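Local coordinates for xylose isomerase-like TIM barrel domain-containing protein (Thermus thermophilus, PDB 3AYV), which is of unknown function but binds zinc ions at the mouth of a TIM barrel and may take part in protection against oxidative stress, at residues R18-L24 against D227-L232; F41-R45 against A86-A90; L75-L79 against L121-R125; R132-E136 against E184-L188. All blocks are in the same frame, centred on the assembly; numbering follows the deposited sequence.

How the contacts relate
Contact 4 is the core of the set and contacts 1, 2 and 3 lie further out, where helices pack round the barrel. Contact 1 joins the first helix, 12-22, to the last, 229-240, by salt bridges over a leucine cluster. Contacts 2 and 3 share helix 68-87: contact 2 uses its C-terminal end, contact 3 its middle. Both are mainly apolar, with one water bridge each at the edge. Contact 4 lies inside the barrel, with a salt bridge at one end and zinc at the other. It touches contact 3, because Val122 and Val123 of helix 120-129 pack on Leu133 of strand 132-136.

Contact 1: R18-L24 against D227-L232; sequences RLQALGL and DPEASL
Arg18 reaches across to Asp227 and Glu229. Its CB points toward 227-232, and CG sits anti to the backbone N (chi1 -161°). The chain then bends at the next bond and heads for the carboxylate. CG passes 4.1 Å from Asp227 OD1, and CD comes closer to the same oxygen. NE donates to Asp227 OD1 at 2.6 Å, on its syn lone pair. NH2 donates to Asp227 OD2 at 3.0 Å in an almost straight bond (170°). The guanidinium grips the carboxylate side-on, the two planes 29° apart. NH2 also makes a weak bond to Glu229 OE1, which completes a salt-bridge network. Asp227 OD2 has a second donor: Glu229 N donates to it from above the carboxylate plane at 3.0 Å, so the Asp227 side chain caps the start of helix 229-240. Leu22 CD1 lies over one face of the guanidinium, 3.8 Å above its plane. A leucine in place of Arg18 would probably leave the Asp227 carboxylate without its charged mate and freer to turn away from the cap. Beneath the charges, Leu232 CD2 meets Leu22 CB at 4.1 Å and Leu24 CD2 at 3.9 Å. The contact joins the first and last helices of the barrel. Pro228 rests on Leu5 of strand 3-8 and Leu222 of strand 219-222, while Leu24 touches Val3, so the seam lies over the first and last strands.

Contact 2: F41-R45 against A86-A90; sequences FQSLR and AELGA
Arg45 and Glu87 share one water. Arg45 NH2 donates to it at 2.7 Å, and the water donates to Glu87 OE2 at 2.5 Å. The two charged groups do not touch: Arg45 NE and Glu87 OE2 stay 4.9 Å apart. The arginine chain bends at chi3, and its CD comes to 3.2 Å from Glu87 O. The other oxygen, Glu87 OE1, forms a salt bridge with Arg84. Arg84 also makes a cation-pi contact with Phe41, so one arginine serves both sides of the joint. Phe41 CB packs against Glu87 OE2. Below this polar edge, Leu88 carries the apolar part. Its CG is anti to its own carbonyl carbon (chi1 -64°), which brings the two methyl branches against helix 38-47. CD1 lies 3.9 Å from Phe41 CD1, at the edge of the ring, not over its face. CD2 lies 3.9 Å from Leu44 CD2 and comes near Phe41 O. With an alanine here both methyl branches go, which would probably open a gap beside Phe41 and Leu44 and leave the phenyl edge without this partner. Gly89 has positive phi (66°), and two bonds run back into the last turn, one of them Gly89 N to Ala86 O at 3.0 Å; this is a Schellman motif ending helix 68-87. The arrangement fits a TIM barrel, where successive outer helices pack side by side and turn back into the next strand.

Contact 3: L75-L79 against L121-R125; sequences LRRLL and LVVRR
Helix segments 75-79 and 121-125 run nearly parallel, their axes 10.2 Å apart at closest approach and 14° apart in direction. Leu79 and Val122 have the nearest CA atoms. This is side-by-side packing of two outer helices of a TIM barrel, 68-87 and 120-129. The interface is mostly leucine and valine. Val122 CG2 is the apolar centre. It meets Leu75 CD1 at 3.7 Å and Leu78 CD1 at 4.2 Å. The Leu75 and Val122 side chains lie alongside each other, pointing opposite ways. Leu75 CG lies anti to the backbone N (chi1 -174°), and from there its two methyls part: CD1 goes to Val122, CD2 to Leu121. Leu75 CD2 meets Leu121 CD1 at 4.1 Å, the side chains nearly perpendicular. Leu79 works with a single methyl. Its CD2 rests against both Leu121 O and Arg125 CB, each 3.7 Å away, and lies near Val122 CA as well. Val122 also packs on Leu82, one turn further along helix 68-87, and on Leu133 of strand 132-136. Leu78 faces inward and touches Leu56. Polar groups lie at the outer edge. Arg125 bends at chi2, and its NH2 forms a salt bridge with Asp83 of helix 68-87. Arg125 NE donates to a water at 2.8 Å, and that water makes a weak bond to Leu79 O at 3.1 Å.

Contact 4: R132-E136 against E184-L188; sequences RLLLE and EHLHL. With ZN (zinc ion), chain F; ZN (zinc ion), chain E.
Leu134 CD1 lies over one face of the His185 ring, 3.7 Å from its centroid, a CH-pi contact. The guanidinium of Arg132 meets Glu184 edge-on. NE donates to Glu184 OE1 at 2.8 Å and NH2 to OE2 at 2.9 Å, with the two planes only 19° apart. Glu184 CG sits between backbone N and carbonyl carbon (chi1 70°), and the extended chain beyond it carries the carboxylate to the arginine. Leu134 CD2 packs against this carboxylate. The edge of the His187 ring faces Glu136, whose carboxylate plane is turned 76° to it. Both bind one zinc: Glu136 OE2 at 2.1 Å and His187 ND1 at 2.4 Å, with Asp162 and Glu223 completing its protein ligands. Glu136 OE1 binds a second zinc at 1.9 Å, together with His55 and His96. One water binds both zincs, as the Glu136 carboxylate does. His187 NE2 is hydrogen-bonded to Glu27 OE1. The two strands are not neighbours in the sheet. Strand 158-162 runs between them, and its Cys160 touches Glu136, His185 and His187. The contact thus reaches over this strand inside the barrel, with the salt bridge at the N-terminal end of the strands and zinc at the C-terminal end.

Contact 1: R18-L24 against D227-L232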
loop_
_atom_site.group_PDB
_atom_site.type_symbol
_atom_site.label_atom_id
_atom_site.label_comp_id
_atom_site.label_asym_id
_atom_site.label_seq_id
_atom_site.Cartn_x
_atom_site.Cartn_y
_atom_site.Cartn_z
ATOM N N ARG A 18 -14.314 14.057 6.280
ATOM C CA ARG A 18 -13.548 14.637 5.177
ATOM C C ARG A 18 -13.674 13.814 3.885
ATOM O O ARG A 18 -13.694 14.379 2.789
ATOM C CB ARG A 18 -12.087 14.825 5.595
ATOM C CG ARG A 18 -11.297 15.809 4.746
ATOM C CD ARG A 18 -11.776 17.261 4.926
ATOM N NE ARG A 18 -11.053 18.166 4.029
ATOM C CZ ARG A 18 -11.613 18.953 3.106
ATOM N NH1 ARG A 18 -12.937 18.982 2.945
ATOM N NH2 ARG A 18 -10.838 19.723 2.344
ATOM N N LEU A 19 -13.772 12.486 4.037
ATOM C CA LEU A 19 -14.010 11.542 2.937
ATOM C C LEU A 19 -15.312 11.803 2.216
ATOM O O LEU A 19 -15.364 11.828 0.985
ATOM C CB LEU A 19 -14.087 10.101 3.473
ATOM C CG LEU A 19 -12.829 9.369 3.901
ATOM C CD1 LEU A 19 -13.158 7.907 4.058
ATOM C CD2 LEU A 19 -11.777 9.567 2.849
ATOM N N GLN A 20 -16.370 11.945 3.011
ATOM C CA GLN A 20 -17.715 12.211 2.524
ATOM C C GLN A 20 -17.689 13.491 1.700
ATOM O O GLN A 20 -18.141 13.514 0.552
ATOM C CB GLN A 20 -18.663 12.364 3.722
ATOM C CG GLN A 20 -20.107 11.932 3.466
ATOM C CD GLN A 20 -20.203 10.534 2.855
ATOM O OE1 GLN A 20 -19.718 9.542 3.430
ATOM N NE2 GLN A 20 -20.816 10.452 1.676
ATOM N N ALA A 21 -17.106 14.531 2.290
ATOM C CA ALA A 21 -17.137 15.885 1.747
ATOM C C ALA A 21 -16.376 16.017 0.443
ATOM O O ALA A 21 -16.735 16.831 -0.407
ATOM C CB ALA A 21 -16.607 16.872 2.773
ATOM N N LEU A 22 -15.331 15.205 0.274
ATOM C CA LEU A 22 -14.551 15.249 -0.947
ATOM C C LEU A 22 -14.912 14.129 -1.930
ATOM O O LEU A 22 -14.371 14.081 -3.028
ATOM C CB LEU A 22 -13.053 15.238 -0.628
ATOM C CG LEU A 22 -12.463 16.450 0.121
ATOM C CD1 LEU A 22 -11.112 16.075 0.717
ATOM C CD2 LEU A 22 -12.338 17.700 -0.782
ATOM N N GLY A 23 -15.821 13.242 -1.528
ATOM C CA GLY A 23 -16.235 12.094 -2.353
ATOM C C GLY A 23 -15.115 11.091 -2.572
ATOM O O GLY A 23 -14.979 10.516 -3.655
ATOM N N LEU A 24 -14.300 10.892 -1.541
ATOM C CA LEU A 24 -13.181 9.966 -1.625
ATOM C C LEU A 24 -13.537 8.572 -1.109
ATOM O O LEU A 24 -14.406 8.392 -0.231
ATOM C CB LEU A 24 -11.972 10.532 -0.865
ATOM C CG LEU A 24 -11.320 11.786 -1.462
ATOM C CD1 LEU A 24 -10.290 12.336 -0.507
ATOM C CD2 LEU A 24 -10.681 11.511 -2.810
ATOM N N ASP A 227 -4.309 18.000 4.956
ATOM C CA ASP A 227 -5.551 17.982 4.200
ATOM C C ASP A 227 -5.311 17.591 2.747
ATOM O O ASP A 227 -4.509 18.212 2.073
ATOM C CB ASP A 227 -6.256 19.336 4.207
ATOM C CG ASP A 227 -7.656 19.228 3.636
ATOM O OD1 ASP A 227 -8.584 18.826 4.389
ATOM O OD2 ASP A 227 -7.813 19.474 2.421
ATOM N N PRO A 228 -6.042 16.583 2.251
ATOM C CA PRO A 228 -5.764 16.065 0.911
ATOM C C PRO A 228 -6.388 16.835 -0.250
ATOM O O PRO A 228 -6.164 16.465 -1.408
ATOM C CB PRO A 228 -6.332 14.642 0.967
ATOM C CG PRO A 228 -7.469 14.725 1.961
ATOM C CD PRO A 228 -7.146 15.862 2.914
ATOM N N GLU A 229 -7.142 17.904 0.014
ATOM C CA GLU A 229 -7.787 18.588 -1.117
ATOM C C GLU A 229 -6.819 18.998 -2.219
ATOM O O GLU A 229 -7.126 18.805 -3.400
ATOM C CB GLU A 229 -8.646 19.786 -0.708
ATOM C CG GLU A 229 -9.570 20.191 -1.852
ATOM C CD GLU A 229 -10.377 21.415 -1.569
ATOM O OE1 GLU A 229 -10.882 21.550 -0.440
ATOM O OE2 GLU A 229 -10.513 22.240 -2.500
ATOM N N ALA A 230 -5.670 19.565 -1.864
ATOM C CA ALA A 230 -4.722 19.999 -2.892
ATOM C C ALA A 230 -4.296 18.856 -3.833
ATOM O O ALA A 230 -4.048 19.085 -5.015
ATOM C CB ALA A 230 -3.496 20.657 -2.268
ATOM N N SER A 231 -4.208 17.633 -3.310
ATOM C CA SER A 231 -3.852 16.487 -4.170
ATOM C C SER A 231 -4.990 16.106 -5.113
ATOM O O SER A 231 -4.752 15.785 -6.278
ATOM C CB SER A 231 -3.431 15.259 -3.350
ATOM O OG SER A 231 -2.272 15.557 -2.605
ATOM N N LEU A 232 -6.218 16.122 -4.605
ATOM C CA LEU A 232 -7.378 15.852 -5.452
ATOM C C LEU A 232 -7.469 16.865 -6.614
ATOM O O LEU A 232 -7.724 16.488 -7.774
ATOM C CB LEU A 232 -8.647 15.803 -4.596
ATOM C CG LEU A 232 -9.929 15.323 -5.278
ATOM C CD1 LEU A 232 -9.716 14.034 -6.136
ATOM C CD2 LEU A 232 -11.026 15.140 -4.218
#

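Contact 2: F41-R45 against A86-A90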
loop_
_atom_site.group_PDB
_atom_site.type_symbol
_atom_site.label_atom_id
_atom_site.label_comp_id
_atom_site.label_asym_id
_atom_site.label_seq_id
_atom_site.Cartn_x
_atom_site.Cartn_y
_atom_site.Cartn_z
ATOM N N PHE A 41 -14.781 -2.108 13.957
ATOM C CA PHE A 41 -14.983 -2.640 12.608
ATOM C C PHE A 41 -16.462 -2.586 12.217
ATOM O O PHE A 41 -16.810 -2.223 11.080
ATOM C CB PHE A 41 -14.424 -4.061 12.507
ATOM C CG PHE A 41 -12.926 -4.102 12.515
ATOM C CD1 PHE A 41 -12.207 -3.928 11.331
ATOM C CD2 PHE A 41 -12.233 -4.251 13.713
ATOM C CE1 PHE A 41 -10.802 -3.930 11.339
ATOM C CE2 PHE A 41 -10.834 -4.255 13.733
ATOM C CZ PHE A 41 -10.121 -4.089 12.533
ATOM N N GLN A 42 -17.322 -2.932 13.175
ATOM C CA GLN A 42 -18.781 -2.803 13.003
ATOM C C GLN A 42 -19.169 -1.345 12.744
ATOM O O GLN A 42 -19.902 -1.042 11.797
ATOM C CB GLN A 42 -19.515 -3.327 14.235
ATOM C CG GLN A 42 -19.489 -4.843 14.420
ATOM C CD GLN A 42 -20.417 -5.311 15.545
ATOM O OE1 GLN A 42 -21.583 -4.884 15.632
ATOM N NE2 GLN A 42 -19.908 -6.199 16.407
ATOM N N SER A 43 -18.655 -0.444 13.578
ATOM C CA SER A 43 -18.930 0.972 13.437
ATOM C C SER A 43 -18.475 1.534 12.091
ATOM O O SER A 43 -19.172 2.357 11.499
ATOM C CB SER A 43 -18.316 1.756 14.597
ATOM O OG SER A 43 -18.167 3.123 14.258
ATOM N N LEU A 44 -17.314 1.095 11.601
ATOM C CA LEU A 44 -16.800 1.600 10.336
ATOM C C LEU A 44 -17.624 1.091 9.161
ATOM O O LEU A 44 -17.981 1.855 8.275
ATOM C CB LEU A 44 -15.320 1.238 10.152
ATOM C CG LEU A 44 -14.641 1.643 8.837
ATOM C CD1 LEU A 44 -14.819 3.133 8.485
ATOM C CD2 LEU A 44 -13.150 1.261 8.910
ATOM N N ARG A 45 -17.917 -0.202 9.176
ATOM C CA ARG A 45 -18.692 -0.853 8.131
ATOM C C ARG A 45 -20.098 -0.243 7.980
ATOM O O ARG A 45 -20.625 -0.176 6.873
ATOM C CB ARG A 45 -18.765 -2.361 8.409
ATOM C CG ARG A 45 -19.462 -3.190 7.326
ATOM C CD ARG A 45 -19.585 -4.653 7.723
ATOM N NE ARG A 45 -19.820 -4.848 9.160
ATOM C CZ ARG A 45 -21.001 -4.739 9.777
ATOM N NH1 ARG A 45 -22.102 -4.423 9.097
ATOM N NH2 ARG A 45 -21.079 -4.945 11.094
ATOM N N ALA A 86 -11.881 -8.456 4.880
ATOM C CA ALA A 86 -13.058 -9.122 4.293
ATOM C C ALA A 86 -14.328 -8.670 5.003
ATOM O O ALA A 86 -15.354 -8.430 4.355
ATOM C CB ALA A 86 -12.909 -10.641 4.375
ATOM N N GLU A 87 -14.246 -8.542 6.324
ATOM C CA GLU A 87 -15.335 -8.048 7.141
ATOM C C GLU A 87 -15.750 -6.620 6.747
ATOM O O GLU A 87 -16.949 -6.282 6.745
ATOM C CB GLU A 87 -14.963 -8.139 8.628
ATOM C CG GLU A 87 -15.949 -7.452 9.569
ATOM C CD GLU A 87 -15.598 -7.610 11.047
ATOM O OE1 GLU A 87 -14.495 -8.128 11.371
ATOM O OE2 GLU A 87 -16.449 -7.210 11.879
ATOM N N LEU A 88 -14.769 -5.790 6.404
ATOM C CA LEU A 88 -15.034 -4.431 5.967
ATOM C C LEU A 88 -15.424 -4.361 4.499
ATOM O O LEU A 88 -15.679 -3.270 3.986
ATOM C CB LEU A 88 -13.808 -3.538 6.219
ATOM C CG LEU A 88 -13.386 -3.319 7.675
ATOM C CD1 LEU A 88 -11.997 -2.695 7.667
ATOM C CD2 LEU A 88 -14.387 -2.417 8.408
ATOM N N GLY A 89 -15.481 -5.511 3.823
ATOM C CA GLY A 89 -15.761 -5.545 2.385
ATOM C C GLY A 89 -14.686 -4.912 1.507
ATOM O O GLY A 89 -14.986 -4.331 0.462
ATOM N N ALA A 90 -13.423 -5.020 1.925
ATOM C CA ALA A 90 -12.312 -4.463 1.145
ATOM C C ALA A 90 -12.146 -5.157 -0.174
ATOM O O ALA A 90 -12.295 -6.385 -0.260
ATOM C CB ALA A 90 -10.981 -4.562 1.958
HETATM O O HOH W 1 -18.773 -6.224 11.523
#

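Contact 3: L75-L79 against L121-R125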
loop_
_atom_site.group_PDB
_atom_site.type_symbol
_atom_site.label_atom_id
_atom_site.label_comp_id
_atom_site.label_asym_id
_atom_site.label_seq_id
_atom_site.Cartn_x
_atom_site.Cartn_y
_atom_site.Cartn_z
ATOM N N LEU A 75 3.056 -13.556 10.200
ATOM C CA LEU A 75 2.028 -14.386 9.576
ATOM C C LEU A 75 0.658 -14.163 10.224
ATOM O O LEU A 75 -0.328 -13.942 9.492
ATOM C CB LEU A 75 2.427 -15.865 9.572
ATOM C CG LEU A 75 1.486 -16.810 8.808
ATOM C CD1 LEU A 75 1.370 -16.376 7.332
ATOM C CD2 LEU A 75 2.018 -18.252 8.936
ATOM N N ARG A 76 0.600 -14.183 11.562
ATOM C CA ARG A 76 -0.669 -13.935 12.288
ATOM C C ARG A 76 -1.268 -12.560 11.965
ATOM O O ARG A 76 -2.493 -12.437 11.733
ATOM C CB ARG A 76 -0.513 -14.131 13.808
ATOM C CG ARG A 76 -0.272 -15.571 14.251
ATOM C CD ARG A 76 -0.309 -15.759 15.805
ATOM N NE ARG A 76 0.599 -14.906 16.595
ATOM C CZ ARG A 76 1.859 -15.230 16.919
ATOM N NH1 ARG A 76 2.408 -16.360 16.491
ATOM N NH2 ARG A 76 2.592 -14.401 17.644
ATOM N N ARG A 77 -0.413 -11.533 11.918
ATOM C CA ARG A 77 -0.837 -10.167 11.589
ATOM C C ARG A 77 -1.439 -10.045 10.171
ATOM O O ARG A 77 -2.490 -9.367 9.977
ATOM C CB ARG A 77 0.340 -9.186 11.734
ATOM C CG ARG A 77 0.750 -8.908 13.188
ATOM C CD ARG A 77 -0.211 -7.961 13.843
ATOM N NE ARG A 77 0.180 -7.545 15.197
ATOM C CZ ARG A 77 -0.469 -7.865 16.309
ATOM N NH1 ARG A 77 -1.550 -8.650 16.265
ATOM N NH2 ARG A 77 -0.050 -7.386 17.470
ATOM N N LEU A 78 -0.773 -10.651 9.179
ATOM C CA LEU A 78 -1.272 -10.596 7.812
ATOM C C LEU A 78 -2.611 -11.358 7.660
ATOM O O LEU A 78 -3.554 -10.840 7.063
ATOM C CB LEU A 78 -0.240 -11.145 6.817
ATOM C CG LEU A 78 1.058 -10.320 6.759
ATOM C CD1 LEU A 78 1.992 -10.972 5.762
ATOM C CD2 LEU A 78 0.759 -8.859 6.329
ATOM N N LEU A 79 -2.674 -12.553 8.221
ATOM C CA LEU A 79 -3.887 -13.397 8.138
ATOM C C LEU A 79 -5.092 -12.773 8.867
ATOM O O LEU A 79 -6.209 -12.721 8.314
ATOM C CB LEU A 79 -3.588 -14.806 8.643
ATOM C CG LEU A 79 -2.606 -15.638 7.795
ATOM C CD1 LEU A 79 -2.309 -16.950 8.529
ATOM C CD2 LEU A 79 -3.152 -15.915 6.393
ATOM N N LEU A 121 0.447 -19.064 2.236
ATOM C CA LEU A 121 -0.778 -19.069 3.081
ATOM C C LEU A 121 -1.538 -17.760 3.027
ATOM O O LEU A 121 -2.764 -17.733 3.147
ATOM C CB LEU A 121 -0.459 -19.400 4.542
ATOM C CG LEU A 121 0.014 -20.818 4.883
ATOM C CD1 LEU A 121 0.246 -20.908 6.399
ATOM C CD2 LEU A 121 -0.937 -21.949 4.381
ATOM N N VAL A 122 -0.798 -16.661 2.869
ATOM C CA VAL A 122 -1.415 -15.348 2.793
ATOM C C VAL A 122 -2.167 -15.162 1.479
ATOM O O VAL A 122 -3.316 -14.703 1.482
ATOM C CB VAL A 122 -0.363 -14.236 2.968
ATOM C CG1 VAL A 122 -1.036 -12.859 3.026
ATOM C CG2 VAL A 122 0.393 -14.514 4.247
ATOM N N VAL A 123 -1.536 -15.532 0.365
ATOM C CA VAL A 123 -2.197 -15.482 -0.945
ATOM C C VAL A 123 -3.444 -16.398 -0.947
ATOM O O VAL A 123 -4.504 -16.025 -1.481
ATOM C CB VAL A 123 -1.223 -15.870 -2.077
ATOM C CG1 VAL A 123 -1.938 -15.987 -3.439
ATOM C CG2 VAL A 123 -0.136 -14.780 -2.187
ATOM N N ARG A 124 -3.301 -17.577 -0.344
ATOM C CA ARG A 124 -4.418 -18.528 -0.294
ATOM C C ARG A 124 -5.583 -17.960 0.514
ATOM O O ARG A 124 -6.756 -18.081 0.090
ATOM C CB ARG A 124 -3.968 -19.895 0.233
ATOM C CG ARG A 124 -3.014 -20.644 -0.723
ATOM C CD ARG A 124 -2.392 -21.866 -0.012
ATOM N NE ARG A 124 -3.425 -22.762 0.517
ATOM C CZ ARG A 124 -3.188 -23.945 1.089
ATOM N NH1 ARG A 124 -1.943 -24.392 1.231
ATOM N NH2 ARG A 124 -4.204 -24.688 1.522
ATOM N N ARG A 125 -5.282 -17.308 1.641
ATOM C CA ARG A 125 -6.329 -16.713 2.490
ATOM C C ARG A 125 -7.049 -15.579 1.756
ATOM O O ARG A 125 -8.282 -15.473 1.817
ATOM C CB ARG A 125 -5.759 -16.218 3.854
ATOM C CG ARG A 125 -6.814 -15.721 4.862
ATOM C CD ARG A 125 -7.885 -16.808 5.155
ATOM N NE ARG A 125 -8.824 -16.413 6.224
ATOM C CZ ARG A 125 -10.127 -16.710 6.244
ATOM N NH1 ARG A 125 -10.681 -17.395 5.246
ATOM N NH2 ARG A 125 -10.896 -16.299 7.248
HETATM O O HOH W 2 -7.142 -15.714 8.295
#

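Contact 4: R132-E136 against E184-L188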
loop_
_atom_site.group_PDB
_atom_site.type_symbol
_atom_site.label_atom_id
_atom_site.label_comp_id
_atom_site.label_asym_id
_atom_site.label_seq_id
_atom_site.Cartn_x
_atom_site.Cartn_y
_atom_site.Cartn_z
ATOM N N ARG A 132 -8.151 -8.933 -3.120
ATOM C CA ARG A 132 -6.986 -8.883 -4.003
ATOM C C ARG A 132 -5.761 -8.416 -3.192
ATOM O O ARG A 132 -5.819 -7.359 -2.570
ATOM C CB ARG A 132 -7.256 -7.886 -5.130
ATOM C CG ARG A 132 -6.074 -7.552 -6.044
ATOM C CD ARG A 132 -5.585 -8.787 -6.832
ATOM N NE ARG A 132 -4.652 -8.410 -7.892
ATOM C CZ ARG A 132 -3.995 -9.288 -8.647
ATOM N NH1 ARG A 132 -4.193 -10.583 -8.454
ATOM N NH2 ARG A 132 -3.140 -8.877 -9.591
ATOM N N LEU A 133 -4.681 -9.209 -3.199
ATOM C CA LEU A 133 -3.492 -8.918 -2.366
ATOM C C LEU A 133 -2.486 -8.143 -3.179
ATOM O O LEU A 133 -2.188 -8.508 -4.317
ATOM C CB LEU A 133 -2.844 -10.221 -1.888
ATOM C CG LEU A 133 -1.851 -10.203 -0.737
ATOM C CD1 LEU A 133 -2.507 -9.668 0.563
ATOM C CD2 LEU A 133 -1.250 -11.588 -0.482
ATOM N N LEU A 134 -1.943 -7.072 -2.599
ATOM C CA LEU A 134 -1.026 -6.212 -3.348
ATOM C C LEU A 134 0.232 -5.998 -2.543
ATOM O O LEU A 134 0.168 -5.587 -1.398
ATOM C CB LEU A 134 -1.642 -4.835 -3.640
ATOM C CG LEU A 134 -3.005 -4.852 -4.333
ATOM C CD1 LEU A 134 -3.634 -3.472 -4.248
ATOM C CD2 LEU A 134 -2.806 -5.297 -5.790
ATOM N N LEU A 135 1.371 -6.250 -3.172
ATOM C CA LEU A 135 2.671 -5.964 -2.555
ATOM C C LEU A 135 3.151 -4.576 -2.949
ATOM O O LEU A 135 3.208 -4.242 -4.136
ATOM C CB LEU A 135 3.680 -7.045 -3.024
ATOM C CG LEU A 135 5.165 -6.934 -2.641
ATOM C CD1 LEU A 135 5.298 -6.805 -1.124
ATOM C CD2 LEU A 135 5.865 -8.162 -3.164
ATOM N N GLU A 136 3.519 -3.769 -1.944
ATOM C CA GLU A 136 3.958 -2.375 -2.156
ATOM C C GLU A 136 5.483 -2.304 -2.028
ATOM O O GLU A 136 6.052 -3.005 -1.177
ATOM C CB GLU A 136 3.297 -1.500 -1.087
ATOM C CG GLU A 136 3.674 -0.062 -1.123
ATOM C CD GLU A 136 3.288 0.682 0.143
ATOM O OE1 GLU A 136 2.497 0.190 0.961
ATOM O OE2 GLU A 136 3.780 1.791 0.324
ATOM N N GLU A 184 -1.244 -1.932 -10.289
ATOM C CA GLU A 184 -2.666 -1.741 -10.435
ATOM C C GLU A 184 -3.212 -0.763 -9.401
ATOM O O GLU A 184 -4.389 -0.411 -9.443
ATOM C CB GLU A 184 -3.410 -3.089 -10.425
ATOM C CG GLU A 184 -3.432 -3.817 -9.097
ATOM C CD GLU A 184 -3.752 -5.290 -9.252
ATOM O OE1 GLU A 184 -4.779 -5.709 -8.696
ATOM O OE2 GLU A 184 -2.972 -6.019 -9.908
ATOM N N HIS A 185 -2.324 -0.291 -8.511
ATOM C CA HIS A 185 -2.707 0.449 -7.312
ATOM C C HIS A 185 -1.561 1.408 -7.094
ATOM O O HIS A 185 -0.387 1.015 -7.177
ATOM C CB HIS A 185 -2.785 -0.523 -6.133
ATOM C CG HIS A 185 -3.765 -0.150 -5.074
ATOM N ND1 HIS A 185 -3.376 0.284 -3.824
ATOM C CD2 HIS A 185 -5.115 -0.199 -5.051
ATOM C CE1 HIS A 185 -4.446 0.482 -3.074
ATOM N NE2 HIS A 185 -5.516 0.212 -3.805
ATOM N N LEU A 186 -1.876 2.679 -6.868
ATOM C CA LEU A 186 -0.816 3.661 -6.664
ATOM C C LEU A 186 -0.972 4.359 -5.345
ATOM O O LEU A 186 -2.084 4.753 -4.965
ATOM C CB LEU A 186 -0.739 4.678 -7.815
ATOM C CG LEU A 186 -0.088 4.015 -9.033
ATOM C CD1 LEU A 186 -1.162 3.545 -10.000
ATOM C CD2 LEU A 186 0.980 4.899 -9.708
ATOM N N HIS A 187 0.143 4.457 -4.625
ATOM C CA HIS A 187 0.203 5.236 -3.398
ATOM C C HIS A 187 0.811 6.576 -3.747
ATOM O O HIS A 187 1.961 6.649 -4.184
ATOM C CB HIS A 187 1.035 4.503 -2.348
ATOM C CG HIS A 187 0.254 3.498 -1.565
ATOM N ND1 HIS A 187 0.786 2.824 -0.489
ATOM C CD2 HIS A 187 -1.029 3.072 -1.675
ATOM C CE1 HIS A 187 -0.118 1.993 0.006
ATOM N NE2 HIS A 187 -1.233 2.135 -0.687
ATOM N N LEU A 188 0.021 7.631 -3.577
ATOM C CA LEU A 188 0.399 8.962 -4.054
ATOM C C LEU A 188 0.668 9.943 -2.938
ATOM O O LEU A 188 -0.111 10.041 -1.994
ATOM C CB LEU A 188 -0.701 9.537 -4.933
ATOM C CG LEU A 188 -1.045 8.737 -6.204
ATOM C CD1 LEU A 188 -2.180 9.513 -6.887
ATOM C CD2 LEU A 188 0.154 8.654 -7.112
HETATM ZN ZN ZN F . 2.867 3.701 0.383
HETATM ZN ZN ZN E . 2.686 1.116 2.653
HETATM O O HOH W 3 1.741 2.991 2.532
HETATM O O HOH W 4 3.590 2.489 4.482
HETATM O O HOH W 5 3.469 5.121 2.248
#